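Local coordinates for putative antitoxin VapB45 (Mycobacterium tuberculosis, PDB 5AF3), which is possibly the antitoxin of a type II toxin-antitoxin system, with VapC45 as its cognate toxin, and carries a predicted DNA-binding helix-turn-helix domain, at residues 27-32 with 80-85; 88-93 with 137-142; 98-103 with 123-128; 118-123 with 151-156. All coordinates share one frame; numbering follows the deposited sequence.

Contact 1. Residues 27-32 with 80-85; sequences LVVPRA and VLNAFR
The carboxamide of Asn82 works in two directions at once: its ND2 turns to the carbonyl end of helix 20-27, while its OD1 is held by Arg85 one turn further along its own helix. ND2 donates to Val28 O at 3.2 Å, approaching from above the carbonyl plane, and also lies 2.9 Å from Leu27 O. A water doubles the link, accepting from Asn82 ND2 and donating to Val28 O. The grip of Arg85 is side-on, NE and NH2 both donating to Asn82 OD1, at 2.8 Å from NE and 3.1 Å from NH2, with the oxygen close to the guanidinium plane. The arginine chain can make this pair because it bends at chi3 (75°), which turns NE back toward the asparagine. Two donors on one oxygen fix the rotation of the amide, in keeping with ND2 being the end that faces the carbonyls. Apolar groups complete the contact. Val29 lies alongside Asn82, with CG2 3.7 Å from OD1, and Pro30 meets Arg85 tip to tip, its CD 3.5 Å from NH2. Val29 CG2 and Pro30 CD share one face of the guanidinium, whereas Val28 O is at its edge. Val28, with positive phi, is the C-prime residue of a Schellman motif that ends helix 20-27, and Pro30 is the N-cap of helix 31-38. The segment 27-32 is therefore the tight link between two short helices, braced by helix 72-86, consistent with the turn of a helix-turn-helix unit, the family predicted for this part of the chain.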
# COMPACT_ATOMS: atom_id res chain seq x y z
N LEU A 27 -5.17 3.00 7.76
CA LEU A 27 -5.46 1.60 8.09
C LEU A 27 -5.53 0.66 6.87
O LEU A 27 -5.46 -0.56 7.02
CB LEU A 27 -6.77 1.50 8.87
CG LEU A 27 -6.87 2.30 10.17
CD1 LEU A 27 -8.10 1.77 10.93
CD2 LEU A 27 -5.61 2.26 11.00
N VAL A 28 -5.64 1.26 5.68
CA VAL A 28 -5.80 0.49 4.42
C VAL A 28 -7.07 -0.38 4.50
O VAL A 28 -7.02 -1.63 4.52
CB VAL A 28 -4.55 -0.36 4.04
CG1 VAL A 28 -4.65 -0.83 2.58
CG2 VAL A 28 -3.26 0.43 4.25
N VAL A 29 -8.19 0.31 4.60
CA VAL A 29 -9.51 -0.29 4.74
C VAL A 29 -10.43 0.63 3.96
O VAL A 29 -10.24 1.86 3.99
CB VAL A 29 -9.98 -0.40 6.22
CG1 VAL A 29 -10.01 0.95 6.89
CG2 VAL A 29 -11.39 -1.07 6.33
N PRO A 30 -11.42 0.06 3.23
CA PRO A 30 -12.34 0.91 2.50
C PRO A 30 -13.09 1.88 3.38
O PRO A 30 -13.55 1.51 4.49
CB PRO A 30 -13.29 -0.10 1.80
CG PRO A 30 -12.46 -1.31 1.66
CD PRO A 30 -11.69 -1.36 2.98
N ARG A 31 -13.17 3.14 2.94
CA ARG A 31 -13.95 4.09 3.68
C ARG A 31 -15.40 3.63 3.98
O ARG A 31 -15.94 3.95 5.04
CB ARG A 31 -13.95 5.45 2.98
CG ARG A 31 -14.55 6.54 3.84
CD ARG A 31 -15.37 7.50 2.97
NE ARG A 31 -16.38 8.18 3.79
CZ ARG A 31 -16.19 9.35 4.39
NH1 ARG A 31 -15.03 10.00 4.26
NH2 ARG A 31 -17.17 9.88 5.12
N ALA A 32 -16.03 2.93 3.04
CA ALA A 32 -17.42 2.53 3.28
C ALA A 32 -17.49 1.53 4.43
O ALA A 32 -18.46 1.52 5.20
CB ALA A 32 -18.07 1.95 1.97
N VAL A 80 -7.66 -2.94 14.70
CA VAL A 80 -7.77 -4.35 15.11
C VAL A 80 -8.83 -5.09 14.30
O VAL A 80 -8.57 -6.18 13.81
CB VAL A 80 -8.00 -4.47 16.60
CG1 VAL A 80 -8.32 -5.94 17.01
CG2 VAL A 80 -6.70 -4.00 17.37
N LEU A 81 -10.01 -4.51 14.17
CA LEU A 81 -11.07 -5.07 13.33
C LEU A 81 -10.62 -5.26 11.88
O LEU A 81 -11.02 -6.20 11.22
CB LEU A 81 -12.28 -4.18 13.35
CG LEU A 81 -13.10 -4.14 14.64
CD1 LEU A 81 -14.23 -3.16 14.46
CD2 LEU A 81 -13.63 -5.59 14.93
N ASN A 82 -9.80 -4.35 11.37
CA ASN A 82 -9.24 -4.54 10.02
C ASN A 82 -8.29 -5.72 9.93
O ASN A 82 -8.21 -6.40 8.87
CB ASN A 82 -8.58 -3.27 9.51
CG ASN A 82 -8.37 -3.31 7.99
OD1 ASN A 82 -9.20 -3.85 7.25
ND2 ASN A 82 -7.25 -2.77 7.53
N ALA A 83 -7.56 -5.97 11.02
CA ALA A 83 -6.67 -7.10 11.10
C ALA A 83 -7.52 -8.36 11.10
O ALA A 83 -7.14 -9.36 10.46
CB ALA A 83 -5.81 -7.05 12.36
N PHE A 84 -8.67 -8.31 11.79
CA PHE A 84 -9.62 -9.44 11.77
C PHE A 84 -10.13 -9.67 10.32
O PHE A 84 -10.15 -10.82 9.83
CB PHE A 84 -10.83 -9.22 12.72
CG PHE A 84 -10.48 -9.22 14.18
CD1 PHE A 84 -9.19 -9.49 14.65
CD2 PHE A 84 -11.50 -8.95 15.12
CE1 PHE A 84 -8.92 -9.46 16.03
CE2 PHE A 84 -11.22 -8.93 16.49
CZ PHE A 84 -9.95 -9.17 16.93
N ARG A 85 -10.48 -8.59 9.64
CA ARG A 85 -11.03 -8.63 8.28
C ARG A 85 -10.00 -9.22 7.32
O ARG A 85 -10.33 -10.10 6.54
CB ARG A 85 -11.39 -7.23 7.82
CG ARG A 85 -12.07 -7.17 6.44
CD ARG A 85 -12.42 -5.75 6.07
NE ARG A 85 -11.22 -5.04 5.66
CZ ARG A 85 -10.92 -4.70 4.41
NH1 ARG A 85 -11.75 -4.97 3.41
NH2 ARG A 85 -9.79 -4.06 4.19
O HOH W 1 -6.11 -3.94 4.77

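Contact 2. Residues 88-93 with 137-142; sequences GVPMQR and DLVVRG
Val89 and Gly142 bring their backbones close, with 4.6 Å between Val89 CA and Gly142 CA, where the extended start of the loop 88-93 runs past the last turn of helix 135-143. Gly88, at positive phi (97°), closes helix 72-86 with a Schellman motif, and the chain then passes this second helix. No hydrogen bond joins the segments; methyl groups and a proline ring do the work. The two branches of Val89 are shared out. CG2 rests on the backbone of Gly142, 3.6 Å from its C, a close fit made possible by the absence of a side chain there. CG1 stands anti to the backbone N (chi1 176°) and meets Val139 CG1 at 4.0 Å. Val139 in turn has its other methyl, CG2, 3.6 Å from Pro90 O. The Pro90 ring lies against the helix backbone, with CD 3.8 Å from Leu138 O and CG 4.1 Å from Leu138 CB. Phe84 of helix 72-86 also touches Val89, Ile94 touches both Val89 and Val139, and a glycerol, probably from the crystallisation liquor, sits beside Pro90. The pattern is that of a Schellman-terminated helix whose following Val-Pro linker packs across the C-terminal turn of a neighbouring helix.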
# COMPACT_ATOMS: atom_id res chain seq x y z
N GLY A 88 -9.70 -13.00 7.14
CA GLY A 88 -10.84 -13.76 6.56
C GLY A 88 -12.03 -13.86 7.52
O GLY A 88 -13.02 -14.52 7.21
N VAL A 89 -11.95 -13.18 8.67
CA VAL A 89 -13.05 -13.20 9.62
C VAL A 89 -14.35 -12.57 9.05
O VAL A 89 -14.37 -11.42 8.57
CB VAL A 89 -12.66 -12.48 10.94
CG1 VAL A 89 -13.86 -12.42 11.91
CG2 VAL A 89 -11.45 -13.17 11.56
N PRO A 90 -15.46 -13.32 9.14
CA PRO A 90 -16.68 -12.70 8.73
C PRO A 90 -17.06 -11.54 9.66
O PRO A 90 -17.11 -11.72 10.88
CB PRO A 90 -17.72 -13.85 8.82
CG PRO A 90 -17.14 -14.79 9.82
CD PRO A 90 -15.66 -14.71 9.61
N MET A 91 -17.32 -10.36 9.07
CA MET A 91 -17.44 -9.12 9.86
C MET A 91 -18.86 -8.67 10.16
O MET A 91 -19.10 -7.91 11.12
CB MET A 91 -16.68 -7.96 9.18
CG MET A 91 -15.17 -8.24 8.98
SD MET A 91 -14.20 -8.66 10.47
CE MET A 91 -14.42 -7.11 11.41
N GLN A 92 -19.81 -9.12 9.35
CA GLN A 92 -21.18 -8.59 9.45
C GLN A 92 -21.89 -8.99 10.74
O GLN A 92 -22.83 -8.31 11.15
CB GLN A 92 -22.02 -9.09 8.28
CG GLN A 92 -21.67 -8.42 6.97
CD GLN A 92 -22.54 -8.94 5.86
OE1 GLN A 92 -23.76 -8.67 5.84
NE2 GLN A 92 -21.95 -9.70 4.94
N ARG A 93 -21.50 -10.10 11.35
CA ARG A 93 -22.17 -10.53 12.58
C ARG A 93 -21.17 -10.67 13.75
O ARG A 93 -21.31 -11.54 14.62
CB ARG A 93 -22.95 -11.85 12.36
CG ARG A 93 -24.06 -11.75 11.31
CD ARG A 93 -24.64 -13.12 10.94
NE ARG A 93 -25.74 -13.02 9.96
CZ ARG A 93 -27.03 -12.92 10.25
NH1 ARG A 93 -27.46 -12.88 11.51
NH2 ARG A 93 -27.91 -12.84 9.27
N ASP A 137 -19.41 -18.96 16.03
CA ASP A 137 -18.37 -19.94 15.85
C ASP A 137 -17.54 -19.59 14.61
O ASP A 137 -16.31 -19.75 14.61
CB ASP A 137 -19.00 -21.34 15.72
CG ASP A 137 -17.98 -22.44 15.73
OD1 ASP A 137 -17.01 -22.39 16.53
OD2 ASP A 137 -18.14 -23.40 14.95
N LEU A 138 -18.19 -19.09 13.57
CA LEU A 138 -17.47 -18.75 12.33
C LEU A 138 -16.55 -17.56 12.53
O LEU A 138 -15.43 -17.58 12.02
CB LEU A 138 -18.41 -18.48 11.18
CG LEU A 138 -19.26 -19.70 10.79
CD1 LEU A 138 -20.32 -19.17 9.79
CD2 LEU A 138 -18.47 -20.88 10.26
N VAL A 139 -17.03 -16.54 13.25
CA VAL A 139 -16.13 -15.42 13.66
C VAL A 139 -14.89 -15.98 14.37
O VAL A 139 -13.72 -15.73 13.98
CB VAL A 139 -16.88 -14.39 14.58
CG1 VAL A 139 -15.89 -13.39 15.26
CG2 VAL A 139 -17.92 -13.64 13.79
N VAL A 140 -15.13 -16.78 15.41
CA VAL A 140 -14.05 -17.23 16.27
C VAL A 140 -13.08 -18.18 15.53
O VAL A 140 -11.86 -18.13 15.75
CB VAL A 140 -14.60 -17.86 17.58
CG1 VAL A 140 -13.50 -18.52 18.38
CG2 VAL A 140 -15.30 -16.79 18.38
N ARG A 141 -13.63 -19.05 14.66
CA ARG A 141 -12.79 -19.91 13.81
C ARG A 141 -11.92 -19.13 12.85
O ARG A 141 -10.83 -19.59 12.48
CB ARG A 141 -13.66 -20.94 13.05
CG ARG A 141 -13.94 -22.18 13.91
CD ARG A 141 -15.20 -22.96 13.50
NE ARG A 141 -15.43 -23.05 12.04
CZ ARG A 141 -16.41 -23.76 11.47
NH1 ARG A 141 -17.28 -24.44 12.21
NH2 ARG A 141 -16.53 -23.78 10.14
N GLY A 142 -12.36 -17.93 12.49
CA GLY A 142 -11.57 -17.05 11.63
C GLY A 142 -10.35 -16.49 12.36
O GLY A 142 -9.34 -16.13 11.74

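Contact 3. Residues 98-103 with 123-128; sequences LDWLIK and LWRFAE
Trp100 and Phe126 make the aromatic part of this interface, an offset stack in which the five-membered ring of the indole and the phenyl ring have centroids 4.7 Å apart and planes inclined by 23°. The side chains slide past each other in opposite directions, and this brings each CB over the partner's ring. These are two reciprocal CH-pi contacts: Phe126 CB is 3.5 Å from the centroid of the Trp100 five-membered ring, and Trp100 CB is 3.9 Å from the centroid of the Phe126 ring. In both residues CG stands anti to the backbone N, beside the carbonyl carbon, and from these matching positions the two rings overlap. The pair belongs to an oblique helix-helix packing of 95-105 on 115-130, whose short segments run at 130° to each other with axes 10.1 Å apart. Aliphatic packing continues the interface: Leu101 CG meets Leu123 CD2 at 3.7 Å, and Leu115 also touches Leu101. Polar groups stand at the margin. Trp100 NE1 donates to Val122 O, which satisfies the indole nitrogen and pins the ring's orientation, while Arg125 NH1 comes 4.0 Å from Trp100 CZ2, the guanidinium plane turned 67° from that of the indole.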
# COMPACT_ATOMS: atom_id res chain seq x y z
N LEU A 98 -17.63 -9.18 19.97
CA LEU A 98 -17.06 -7.96 20.56
C LEU A 98 -17.67 -7.65 21.96
O LEU A 98 -16.94 -7.44 22.91
CB LEU A 98 -17.21 -6.79 19.60
CG LEU A 98 -16.59 -6.98 18.21
CD1 LEU A 98 -16.74 -5.72 17.42
CD2 LEU A 98 -15.13 -7.34 18.32
N ASP A 99 -19.00 -7.72 22.07
CA ASP A 99 -19.70 -7.59 23.37
C ASP A 99 -19.12 -8.55 24.39
O ASP A 99 -18.82 -8.17 25.52
CB ASP A 99 -21.22 -7.82 23.23
CG ASP A 99 -21.94 -6.70 22.45
OD1 ASP A 99 -21.40 -5.58 22.30
OD2 ASP A 99 -23.07 -6.95 21.98
N TRP A 100 -18.94 -9.82 24.00
CA TRP A 100 -18.38 -10.82 24.89
C TRP A 100 -16.97 -10.46 25.32
O TRP A 100 -16.67 -10.50 26.51
CB TRP A 100 -18.45 -12.26 24.26
CG TRP A 100 -17.73 -13.33 25.05
CD1 TRP A 100 -16.46 -13.77 24.83
CD2 TRP A 100 -18.22 -14.08 26.19
NE1 TRP A 100 -16.14 -14.76 25.74
CE2 TRP A 100 -17.18 -14.94 26.60
CE3 TRP A 100 -19.40 -14.06 26.92
CZ2 TRP A 100 -17.31 -15.84 27.69
CZ3 TRP A 100 -19.53 -14.94 28.02
CH2 TRP A 100 -18.50 -15.81 28.38
N LEU A 101 -16.13 -10.04 24.37
CA LEU A 101 -14.77 -9.60 24.67
C LEU A 101 -14.74 -8.42 25.66
O LEU A 101 -13.94 -8.41 26.61
CB LEU A 101 -14.04 -9.19 23.37
CG LEU A 101 -13.35 -10.25 22.58
CD1 LEU A 101 -13.05 -9.67 21.16
CD2 LEU A 101 -12.08 -10.62 23.36
N ILE A 102 -15.61 -7.44 25.43
CA ILE A 102 -15.65 -6.29 26.33
C ILE A 102 -16.05 -6.77 27.75
O ILE A 102 -15.42 -6.38 28.74
CB ILE A 102 -16.58 -5.22 25.84
CG1 ILE A 102 -15.96 -4.55 24.59
CG2 ILE A 102 -16.75 -4.14 26.95
CD1 ILE A 102 -16.96 -3.77 23.78
N LYS A 103 -17.07 -7.63 27.81
CA LYS A 103 -17.56 -8.16 29.11
C LYS A 103 -16.48 -8.90 29.90
O LYS A 103 -16.52 -8.91 31.14
CB LYS A 103 -18.79 -9.04 28.91
CG LYS A 103 -20.03 -8.34 28.41
CD LYS A 103 -21.08 -9.37 28.06
CE LYS A 103 -22.32 -8.73 27.58
NZ LYS A 103 -23.35 -9.81 27.39
N LEU A 123 -12.42 -15.89 23.52
CA LEU A 123 -13.27 -16.11 22.35
C LEU A 123 -13.65 -17.57 22.16
O LEU A 123 -14.75 -17.88 21.75
CB LEU A 123 -12.55 -15.59 21.11
CG LEU A 123 -12.56 -14.05 21.06
CD1 LEU A 123 -11.47 -13.67 20.03
CD2 LEU A 123 -13.91 -13.45 20.74
N TRP A 124 -12.69 -18.44 22.39
CA TRP A 124 -12.96 -19.87 22.32
C TRP A 124 -14.19 -20.26 23.18
O TRP A 124 -15.14 -20.89 22.68
CB TRP A 124 -11.71 -20.64 22.72
CG TRP A 124 -11.97 -22.06 22.90
CD1 TRP A 124 -12.42 -22.93 21.95
CD2 TRP A 124 -11.83 -22.81 24.11
NE1 TRP A 124 -12.56 -24.19 22.50
CE2 TRP A 124 -12.21 -24.14 23.82
CE3 TRP A 124 -11.43 -22.48 25.42
CZ2 TRP A 124 -12.18 -25.15 24.79
CZ3 TRP A 124 -11.40 -23.48 26.38
CH2 TRP A 124 -11.78 -24.80 26.05
N ARG A 125 -14.17 -19.83 24.44
CA ARG A 125 -15.26 -20.04 25.41
C ARG A 125 -16.62 -19.59 24.87
O ARG A 125 -17.64 -20.28 25.05
CB ARG A 125 -14.96 -19.30 26.72
CG ARG A 125 -13.80 -19.87 27.52
CD ARG A 125 -13.77 -19.33 28.97
NE ARG A 125 -12.63 -18.43 29.25
CZ ARG A 125 -12.72 -17.14 29.59
NH1 ARG A 125 -13.91 -16.52 29.68
NH2 ARG A 125 -11.60 -16.45 29.83
N PHE A 126 -16.64 -18.43 24.20
CA PHE A 126 -17.85 -17.90 23.58
C PHE A 126 -18.36 -18.83 22.46
O PHE A 126 -19.53 -19.16 22.40
CB PHE A 126 -17.53 -16.50 23.03
CG PHE A 126 -18.69 -15.80 22.44
CD1 PHE A 126 -19.79 -15.47 23.23
CD2 PHE A 126 -18.67 -15.40 21.10
CE1 PHE A 126 -20.86 -14.83 22.71
CE2 PHE A 126 -19.74 -14.75 20.57
CZ PHE A 126 -20.84 -14.45 21.38
N ALA A 127 -17.47 -19.26 21.58
CA ALA A 127 -17.89 -20.03 20.40
C ALA A 127 -18.35 -21.43 20.83
O ALA A 127 -19.21 -22.00 20.18
CB ALA A 127 -16.75 -20.12 19.42
N GLU A 128 -17.77 -21.95 21.91
CA GLU A 128 -18.10 -23.29 22.42
C GLU A 128 -19.58 -23.40 22.67
O GLU A 128 -20.25 -24.34 22.21
CB GLU A 128 -17.41 -23.53 23.74
CG GLU A 128 -16.01 -23.96 23.69
CD GLU A 128 -15.60 -24.41 25.06
OE1 GLU A 128 -15.19 -23.54 25.86
OE2 GLU A 128 -15.76 -25.62 25.34

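Contact 4. Residues 118-123 with 151-156; sequences DGAEVL and YVFKEI
Ala120 CB overlaps the strand backbone where Val152 leads into Phe153, 3.6 Å from both Val152 CA and Phe153 N, and it also sits over one face of the Phe153 ring. A methyl this short lets the helix come down onto the strand, and Ala120 CA and Val152 CA are only 5.1 Å apart. The ring also meets the helix backbone at Gly119 and Ala120. Phe153 chi1 (-80°) sets CG anti to its own carbonyl carbon. Of the ring atoms, CE2 is 3.6 Å from Ala120 N, and CZ is 3.9 Å from Gly119 C. The helix is kinked here, since the amides of Ala120 and Glu121 make no bond to the turn before, and Gly119, having no side chain, lets the ring close on its backbone. The strand 151-153 belongs to a β-hairpin, pairing antiparallel with 144-147 through Val152 and Val145, and the helix lies across this hairpin at 128° to the strand, with axes 6.7 Å apart. Ile144 of the partner strand touches Ala120 as well, which extends the apolar patch under the helix. Further along the helix Leu123 adds a second apolar contact, its CD1 meeting Phe153 CE1 at 3.9 Å, with the two side chains at about a right angle. Tyr151 stacks its ring with Trp124, one residue beyond the helix segment. Just past the strand, Lys154 is the N-cap of helix 155-161; its NZ bonds to Gly142 O and to Arg213 O of the second subunit.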
# COMPACT_ATOMS: atom_id res chain seq x y z
N ASP A 118 -4.87 -12.68 26.18
CA ASP A 118 -6.06 -13.32 26.78
C ASP A 118 -7.22 -13.58 25.85
O ASP A 118 -8.14 -14.35 26.22
CB ASP A 118 -6.61 -12.49 27.95
CG ASP A 118 -5.57 -12.19 29.01
OD1 ASP A 118 -4.49 -12.82 29.02
OD2 ASP A 118 -5.85 -11.30 29.83
N GLY A 119 -7.24 -12.88 24.70
CA GLY A 119 -8.39 -12.87 23.83
C GLY A 119 -8.77 -14.22 23.20
O GLY A 119 -9.95 -14.51 23.08
N ALA A 120 -7.78 -15.02 22.81
CA ALA A 120 -8.07 -16.27 22.06
C ALA A 120 -8.88 -17.20 22.96
O ALA A 120 -9.91 -17.72 22.54
CB ALA A 120 -6.80 -16.96 21.64
N GLU A 121 -8.41 -17.36 24.20
CA GLU A 121 -9.10 -18.23 25.18
C GLU A 121 -10.49 -17.71 25.50
O GLU A 121 -11.44 -18.50 25.51
CB GLU A 121 -8.24 -18.42 26.44
CG GLU A 121 -8.85 -19.34 27.48
CD GLU A 121 -8.04 -19.40 28.77
OE1 GLU A 121 -6.86 -18.94 28.79
OE2 GLU A 121 -8.59 -19.90 29.79
N VAL A 122 -10.64 -16.39 25.71
CA VAL A 122 -11.96 -15.80 25.92
C VAL A 122 -12.92 -16.09 24.73
O VAL A 122 -14.09 -16.50 24.90
CB VAL A 122 -11.85 -14.24 26.21
CG1 VAL A 122 -13.18 -13.58 26.18
CG2 VAL A 122 -11.10 -13.97 27.57
N LEU A 123 -12.42 -15.89 23.52
CA LEU A 123 -13.27 -16.11 22.35
C LEU A 123 -13.65 -17.57 22.16
O LEU A 123 -14.75 -17.88 21.75
CB LEU A 123 -12.55 -15.59 21.11
CG LEU A 123 -12.56 -14.05 21.06
CD1 LEU A 123 -11.47 -13.67 20.03
CD2 LEU A 123 -13.91 -13.45 20.74
N TYR A 151 -5.91 -23.12 22.25
CA TYR A 151 -6.27 -22.18 21.18
C TYR A 151 -5.52 -20.87 21.34
O TYR A 151 -5.40 -20.36 22.44
CB TYR A 151 -7.77 -21.93 21.13
CG TYR A 151 -8.53 -23.15 20.68
CD1 TYR A 151 -8.58 -23.52 19.34
CD2 TYR A 151 -9.13 -23.98 21.62
CE1 TYR A 151 -9.26 -24.65 18.94
CE2 TYR A 151 -9.81 -25.11 21.24
CZ TYR A 151 -9.87 -25.46 19.90
OH TYR A 151 -10.57 -26.61 19.56
N VAL A 152 -5.03 -20.34 20.23
CA VAL A 152 -4.28 -19.09 20.22
C VAL A 152 -4.72 -18.29 18.98
O VAL A 152 -5.26 -18.87 18.04
CB VAL A 152 -2.74 -19.32 20.12
CG1 VAL A 152 -2.20 -20.12 21.31
CG2 VAL A 152 -2.37 -20.01 18.78
N PHE A 153 -4.43 -17.00 18.95
CA PHE A 153 -4.68 -16.23 17.73
C PHE A 153 -3.78 -16.71 16.59
O PHE A 153 -2.62 -17.03 16.81
CB PHE A 153 -4.42 -14.75 17.93
CG PHE A 153 -5.53 -14.02 18.61
CD1 PHE A 153 -6.79 -13.89 18.01
CD2 PHE A 153 -5.29 -13.39 19.85
CE1 PHE A 153 -7.82 -13.18 18.64
CE2 PHE A 153 -6.31 -12.65 20.48
CZ PHE A 153 -7.57 -12.54 19.91
N LYS A 154 -4.34 -16.81 15.38
CA LYS A 154 -3.53 -17.03 14.18
C LYS A 154 -2.45 -15.95 14.11
O LYS A 154 -2.70 -14.78 14.45
CB LYS A 154 -4.42 -16.90 12.95
CG LYS A 154 -5.48 -17.99 12.83
CD LYS A 154 -6.33 -17.76 11.59
CE LYS A 154 -7.40 -18.83 11.50
NZ LYS A 154 -8.36 -18.50 10.40
N GLU A 155 -1.25 -16.32 13.67
CA GLU A 155 -0.15 -15.35 13.53
C GLU A 155 -0.47 -14.22 12.60
O GLU A 155 0.01 -13.10 12.81
CB GLU A 155 1.14 -16.05 13.11
CG GLU A 155 1.72 -16.86 14.28
CD GLU A 155 3.17 -17.30 14.07
OE1 GLU A 155 3.75 -17.02 13.00
OE2 GLU A 155 3.73 -17.93 15.01
N ILE A 156 -1.31 -14.46 11.59
CA ILE A 156 -1.69 -13.40 10.67
C ILE A 156 -2.43 -12.27 11.41
O ILE A 156 -2.34 -11.11 11.04
CB ILE A 156 -2.53 -13.92 9.45
CG1 ILE A 156 -2.69 -12.82 8.38
CG2 ILE A 156 -3.95 -14.45 9.86
CD1 ILE A 156 -3.52 -13.29 7.12

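In the fold
Contacts 3 and 4 are buried and both use helix 115-130, sharing Leu123, whereas contacts 1 and 2 are partly buried. Burial alone does not set the chemistry. Of the two partly buried contacts, contact 1 is polar, a side-chain amide bonded to a carbonyl past a helix end and held from behind by a guanidinium, while contact 2 relies on methyls and a proline ring. Contact 3 adds aromatic stacking between helices; contact 4 sets a helix methyl against the backbone and phenyl ring of a hairpin strand. Helix 72-86 passes directly from contact 1 to contact 2. Contact 3 is nested in the loop closed by contact 2, whose Val140 packs on Leu123 and Ala127 of contact 3.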